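PDB 4R3L: N-alpha-acetyltransferase from Sulfolobus solfataricus P2, which transfers the acetyl group of acetyl-CoA to the free alpha-amino group of protein N-termini, accepting methionine and alanine but preferring serine. Local coordinates for residues Asp11-Ile25 and Leu46-Asn60. Numbering follows the deposited sequence.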
# COMPACT_ATOMS: atom_id res chain seq x y z
N ASP A 11 -9.67 8.41 -18.55
CA ASP A 11 -9.69 7.02 -18.11
C ASP A 11 -8.30 6.50 -17.77
O ASP A 11 -7.30 6.92 -18.38
CB ASP A 11 -10.31 6.13 -19.18
CG ASP A 11 -11.82 6.14 -19.13
OD1 ASP A 11 -12.38 7.07 -18.50
OD2 ASP A 11 -12.46 5.24 -19.72
N PHE A 12 -8.23 5.59 -16.81
CA PHE A 12 -6.99 4.92 -16.45
C PHE A 12 -7.13 3.42 -16.60
O PHE A 12 -8.24 2.90 -16.69
CB PHE A 12 -6.57 5.27 -15.02
CG PHE A 12 -7.50 4.74 -13.96
CD1 PHE A 12 -7.26 3.50 -13.36
CD2 PHE A 12 -8.59 5.48 -13.54
CE1 PHE A 12 -8.12 3.01 -12.37
CE2 PHE A 12 -9.44 5.00 -12.55
CZ PHE A 12 -9.21 3.76 -11.97
N THR A 13 -6.00 2.72 -16.63
CA THR A 13 -5.98 1.28 -16.60
C THR A 13 -5.02 0.86 -15.48
O THR A 13 -4.25 1.67 -15.02
CB THR A 13 -5.52 0.68 -17.93
OG1 THR A 13 -4.22 1.17 -18.26
CG2 THR A 13 -6.48 1.07 -19.05
N LEU A 14 -5.09 -0.40 -15.07
CA LEU A 14 -4.13 -0.94 -14.11
C LEU A 14 -3.36 -2.05 -14.75
O LEU A 14 -3.92 -2.78 -15.58
CB LEU A 14 -4.81 -1.50 -12.85
CG LEU A 14 -5.73 -0.60 -12.03
CD1 LEU A 14 -6.19 -1.35 -10.75
CD2 LEU A 14 -5.05 0.69 -11.69
N ARG A 15 -2.11 -2.22 -14.35
CA ARG A 15 -1.38 -3.43 -14.68
C ARG A 15 -0.30 -3.67 -13.62
O ARG A 15 -0.00 -2.79 -12.79
CB ARG A 15 -0.75 -3.33 -16.07
CG ARG A 15 0.20 -2.17 -16.23
CD ARG A 15 0.98 -2.30 -17.53
NE ARG A 15 1.83 -1.14 -17.77
CZ ARG A 15 2.96 -0.90 -17.11
NH1 ARG A 15 3.37 -1.75 -16.17
NH2 ARG A 15 3.68 0.18 -17.39
N ASN A 16 0.25 -4.87 -13.60
CA ASN A 16 1.39 -5.10 -12.72
C ASN A 16 2.56 -4.19 -13.07
O ASN A 16 2.81 -3.86 -14.25
CB ASN A 16 1.79 -6.58 -12.77
CG ASN A 16 0.80 -7.46 -12.03
OD1 ASN A 16 -0.08 -8.07 -12.64
ND2 ASN A 16 0.94 -7.53 -10.72
N ALA A 17 3.27 -3.74 -12.03
CA ALA A 17 4.46 -2.93 -12.24
C ALA A 17 5.56 -3.73 -12.92
O ALA A 17 5.66 -4.94 -12.74
CB ALA A 17 4.96 -2.39 -10.90
N ARG A 18 6.39 -3.02 -13.68
CA ARG A 18 7.57 -3.60 -14.34
C ARG A 18 8.80 -2.78 -14.00
O ARG A 18 8.66 -1.63 -13.59
CB ARG A 18 7.36 -3.65 -15.86
CG ARG A 18 6.08 -4.40 -16.29
CD ARG A 18 5.86 -4.32 -17.80
NE ARG A 18 5.97 -2.94 -18.28
CZ ARG A 18 6.04 -2.61 -19.56
NH1 ARG A 18 6.02 -3.55 -20.50
NH2 ARG A 18 6.15 -1.33 -19.92
N MET A 19 9.99 -3.34 -14.21
CA MET A 19 11.22 -2.63 -13.86
C MET A 19 11.29 -1.23 -14.46
O MET A 19 11.74 -0.29 -13.81
CB MET A 19 12.45 -3.43 -14.29
CG MET A 19 12.71 -4.63 -13.40
SD MET A 19 13.27 -4.14 -11.76
CE MET A 19 14.87 -3.41 -12.16
N ASP A 20 10.81 -1.10 -15.69
CA ASP A 20 10.86 0.18 -16.38
C ASP A 20 9.88 1.22 -15.83
O ASP A 20 9.94 2.38 -16.22
CB ASP A 20 10.61 -0.03 -17.88
CG ASP A 20 11.81 -0.67 -18.58
OD1 ASP A 20 12.79 -1.01 -17.89
OD2 ASP A 20 11.76 -0.83 -19.82
N ASP A 21 9.01 0.81 -14.91
CA ASP A 21 8.13 1.75 -14.22
C ASP A 21 8.78 2.46 -13.04
O ASP A 21 8.27 3.49 -12.58
CB ASP A 21 6.87 1.06 -13.69
CG ASP A 21 6.01 0.48 -14.78
OD1 ASP A 21 5.86 1.12 -15.85
OD2 ASP A 21 5.48 -0.63 -14.56
N ILE A 22 9.88 1.91 -12.52
CA ILE A 22 10.42 2.36 -11.23
C ILE A 22 10.78 3.84 -11.21
O ILE A 22 10.52 4.52 -10.22
CB ILE A 22 11.67 1.54 -10.83
CG1 ILE A 22 11.35 0.05 -10.79
CG2 ILE A 22 12.20 2.00 -9.48
CD1 ILE A 22 10.40 -0.35 -9.73
N ASP A 23 11.34 4.35 -12.30
CA ASP A 23 11.71 5.76 -12.35
C ASP A 23 10.50 6.68 -12.13
O ASP A 23 10.58 7.65 -11.38
CB ASP A 23 12.39 6.10 -13.68
CG ASP A 23 13.87 5.72 -13.69
OD1 ASP A 23 14.41 5.46 -12.59
OD2 ASP A 23 14.47 5.67 -14.78
N GLN A 24 9.37 6.36 -12.76
CA GLN A 24 8.18 7.18 -12.60
C GLN A 24 7.56 6.99 -11.21
O GLN A 24 7.04 7.92 -10.61
CB GLN A 24 7.12 6.86 -13.67
CG GLN A 24 7.55 7.15 -15.11
CD GLN A 24 6.60 6.55 -16.13
OE1 GLN A 24 5.45 6.99 -16.26
NE2 GLN A 24 7.06 5.54 -16.85
N ILE A 25 7.62 5.76 -10.71
CA ILE A 25 7.14 5.45 -9.36
C ILE A 25 7.88 6.26 -8.30
O ILE A 25 7.27 6.81 -7.39
CB ILE A 25 7.28 3.94 -9.08
CG1 ILE A 25 6.22 3.16 -9.89
CG2 ILE A 25 7.16 3.65 -7.58
CD1 ILE A 25 6.39 1.63 -9.84
N LEU A 46 9.52 -5.25 -6.02
CA LEU A 46 9.00 -5.70 -7.30
C LEU A 46 9.43 -7.15 -7.56
O LEU A 46 8.62 -7.98 -7.95
CB LEU A 46 9.44 -4.78 -8.44
CG LEU A 46 8.98 -5.18 -9.84
CD1 LEU A 46 7.47 -5.23 -9.91
CD2 LEU A 46 9.54 -4.22 -10.88
N LYS A 47 10.69 -7.48 -7.30
CA LYS A 47 11.14 -8.84 -7.56
C LYS A 47 10.58 -9.88 -6.58
O LYS A 47 10.32 -11.01 -6.97
CB LYS A 47 12.68 -8.89 -7.57
CG LYS A 47 13.23 -8.02 -8.68
CD LYS A 47 14.65 -8.35 -9.08
CE LYS A 47 15.07 -7.49 -10.27
NZ LYS A 47 14.39 -7.87 -11.56
N GLU A 48 10.39 -9.50 -5.32
CA GLU A 48 9.91 -10.46 -4.33
C GLU A 48 8.38 -10.59 -4.27
O GLU A 48 7.86 -11.67 -3.98
CB GLU A 48 10.44 -10.08 -2.95
CG GLU A 48 11.97 -10.10 -2.86
CD GLU A 48 12.49 -9.63 -1.50
OE1 GLU A 48 11.70 -9.08 -0.71
OE2 GLU A 48 13.69 -9.81 -1.23
N TYR A 49 7.66 -9.49 -4.51
CA TYR A 49 6.19 -9.48 -4.30
C TYR A 49 5.46 -8.86 -5.48
O TYR A 49 4.40 -8.25 -5.32
CB TYR A 49 5.83 -8.69 -3.03
CG TYR A 49 6.79 -8.85 -1.87
CD1 TYR A 49 6.87 -10.05 -1.17
CD2 TYR A 49 7.62 -7.80 -1.48
CE1 TYR A 49 7.74 -10.20 -0.11
CE2 TYR A 49 8.50 -7.95 -0.41
CZ TYR A 49 8.55 -9.15 0.27
OH TYR A 49 9.42 -9.31 1.33
N GLY A 50 6.03 -9.05 -6.66
CA GLY A 50 5.58 -8.36 -7.85
C GLY A 50 4.15 -8.62 -8.27
O GLY A 50 3.54 -7.77 -8.90
N LEU A 51 3.60 -9.78 -7.93
CA LEU A 51 2.24 -10.11 -8.35
C LEU A 51 1.21 -9.20 -7.70
O LEU A 51 0.09 -9.03 -8.24
CB LEU A 51 1.92 -11.57 -8.05
CG LEU A 51 2.80 -12.53 -8.86
CD1 LEU A 51 2.57 -13.95 -8.43
CD2 LEU A 51 2.48 -12.35 -10.34
N ALA A 52 1.58 -8.59 -6.58
CA ALA A 52 0.66 -7.70 -5.87
C ALA A 52 1.06 -6.22 -5.98
O ALA A 52 0.47 -5.34 -5.32
CB ALA A 52 0.56 -8.12 -4.37
N PHE A 53 2.04 -5.94 -6.85
CA PHE A 53 2.60 -4.60 -7.07
C PHE A 53 1.97 -4.06 -8.36
O PHE A 53 2.29 -4.51 -9.47
CB PHE A 53 4.14 -4.69 -7.21
CG PHE A 53 4.91 -3.39 -7.03
CD1 PHE A 53 6.19 -3.43 -6.45
CD2 PHE A 53 4.37 -2.16 -7.37
CE1 PHE A 53 6.92 -2.25 -6.28
CE2 PHE A 53 5.10 -0.98 -7.18
CZ PHE A 53 6.38 -1.04 -6.63
N PHE A 54 1.07 -3.10 -8.23
CA PHE A 54 0.38 -2.59 -9.41
C PHE A 54 0.69 -1.12 -9.67
O PHE A 54 1.01 -0.36 -8.76
CB PHE A 54 -1.12 -2.78 -9.25
CG PHE A 54 -1.57 -4.21 -9.34
CD1 PHE A 54 -1.97 -4.75 -10.57
CD2 PHE A 54 -1.63 -5.02 -8.22
CE1 PHE A 54 -2.40 -6.07 -10.66
CE2 PHE A 54 -2.05 -6.34 -8.31
CZ PHE A 54 -2.43 -6.87 -9.53
N VAL A 55 0.56 -0.73 -10.94
CA VAL A 55 0.59 0.68 -11.31
C VAL A 55 -0.71 1.05 -12.03
O VAL A 55 -1.36 0.19 -12.61
CB VAL A 55 1.77 1.01 -12.24
CG1 VAL A 55 3.12 0.99 -11.45
CG2 VAL A 55 1.80 0.07 -13.44
N ALA A 56 -1.07 2.33 -11.94
CA ALA A 56 -2.18 2.91 -12.68
C ALA A 56 -1.60 3.72 -13.81
O ALA A 56 -0.64 4.48 -13.61
CB ALA A 56 -3.02 3.80 -11.79
N ILE A 57 -2.16 3.54 -15.00
CA ILE A 57 -1.62 4.15 -16.21
C ILE A 57 -2.62 5.10 -16.84
O ILE A 57 -3.79 4.74 -17.00
CB ILE A 57 -1.24 3.08 -17.24
CG1 ILE A 57 -0.25 2.08 -16.65
CG2 ILE A 57 -0.70 3.74 -18.53
CD1 ILE A 57 1.08 2.69 -16.31
N VAL A 58 -2.18 6.30 -17.19
CA VAL A 58 -2.95 7.18 -18.07
C VAL A 58 -2.09 7.55 -19.28
O VAL A 58 -1.00 8.10 -19.11
CB VAL A 58 -3.41 8.45 -17.37
CG1 VAL A 58 -4.06 9.39 -18.37
CG2 VAL A 58 -4.39 8.12 -16.25
N ASP A 59 -2.60 7.26 -20.47
CA ASP A 59 -1.87 7.49 -21.73
C ASP A 59 -0.36 7.22 -21.62
O ASP A 59 0.46 8.14 -21.70
CB ASP A 59 -2.12 8.92 -22.22
CG ASP A 59 -3.25 8.99 -23.24
OD1 ASP A 59 -3.42 8.04 -24.03
OD2 ASP A 59 -3.99 10.01 -23.24
N ASN A 60 -0.03 5.96 -21.38
CA ASN A 60 1.36 5.49 -21.29
C ASN A 60 2.19 6.06 -20.13
O ASN A 60 3.37 5.76 -20.03
CB ASN A 60 2.09 5.77 -22.61
CG ASN A 60 1.28 5.38 -23.83
OD1 ASN A 60 0.16 4.88 -23.71
ND2 ASN A 60 1.84 5.62 -25.02
O HOH W 1 -4.48 3.70 -19.89
O HOH W 2 3.64 2.36 -19.65
O HOH W 3 4.80 -6.98 -10.93
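Thr13 and Arg15 pair with Ile57 and Val55 as the strand 13-16 runs antiparallel to 54-58, the short axes 4.6 Å apart at closest. Both are hydrogen-bonded pairs, with Thr13 O 2.8 Å from Ile57 N and Arg15 O 2.8 Å from Val55 N; beyond them Ala17 N still reaches Phe53 O at 2.8 Å. Arg15 starts with CG wedged between the backbone N and carbonyl carbon (chi1 59°), then runs extended to a guanidinium that grips Asp21 end-on: NH1 meets OD2, and NH2 lies 2.8 Å from OD1, each through a syn lone pair. Val55 CG2 lies over one guanidinium face near its rim, 3.6 Å from Arg15 NH1, and Arg18 NE lies over the opposite one, also toward the rim. An alanine in place of Arg15 would probably leave the Asp21 carboxylate without its charge partner and take away the guanidinium packed against Val55 CG2. Asn16 ND2 sits over one face of the Phe54 ring and donates weak hydrogen bonds to Leu51 O (3.0 Å) and Gly50 O. Deeper in, Ala17 CB touches Phe53 CD2 at 3.6 Å, while Ile25 CD1 reaches Val55 CG1. Leu46 CD2 meets Met19 SD, joining helix 39-49 to the segment that leads into helix 22-32. On the sheet face opposite Arg15, Val55 and Ile57, Leu14 CD2 packs on Ala56 CB, and Leu14 also touches helix 103-119. This is the N-terminal β-α-α-β unit of the GNAT fold, its first strand edging the sheet and both helices lying between the paired strands in sequence.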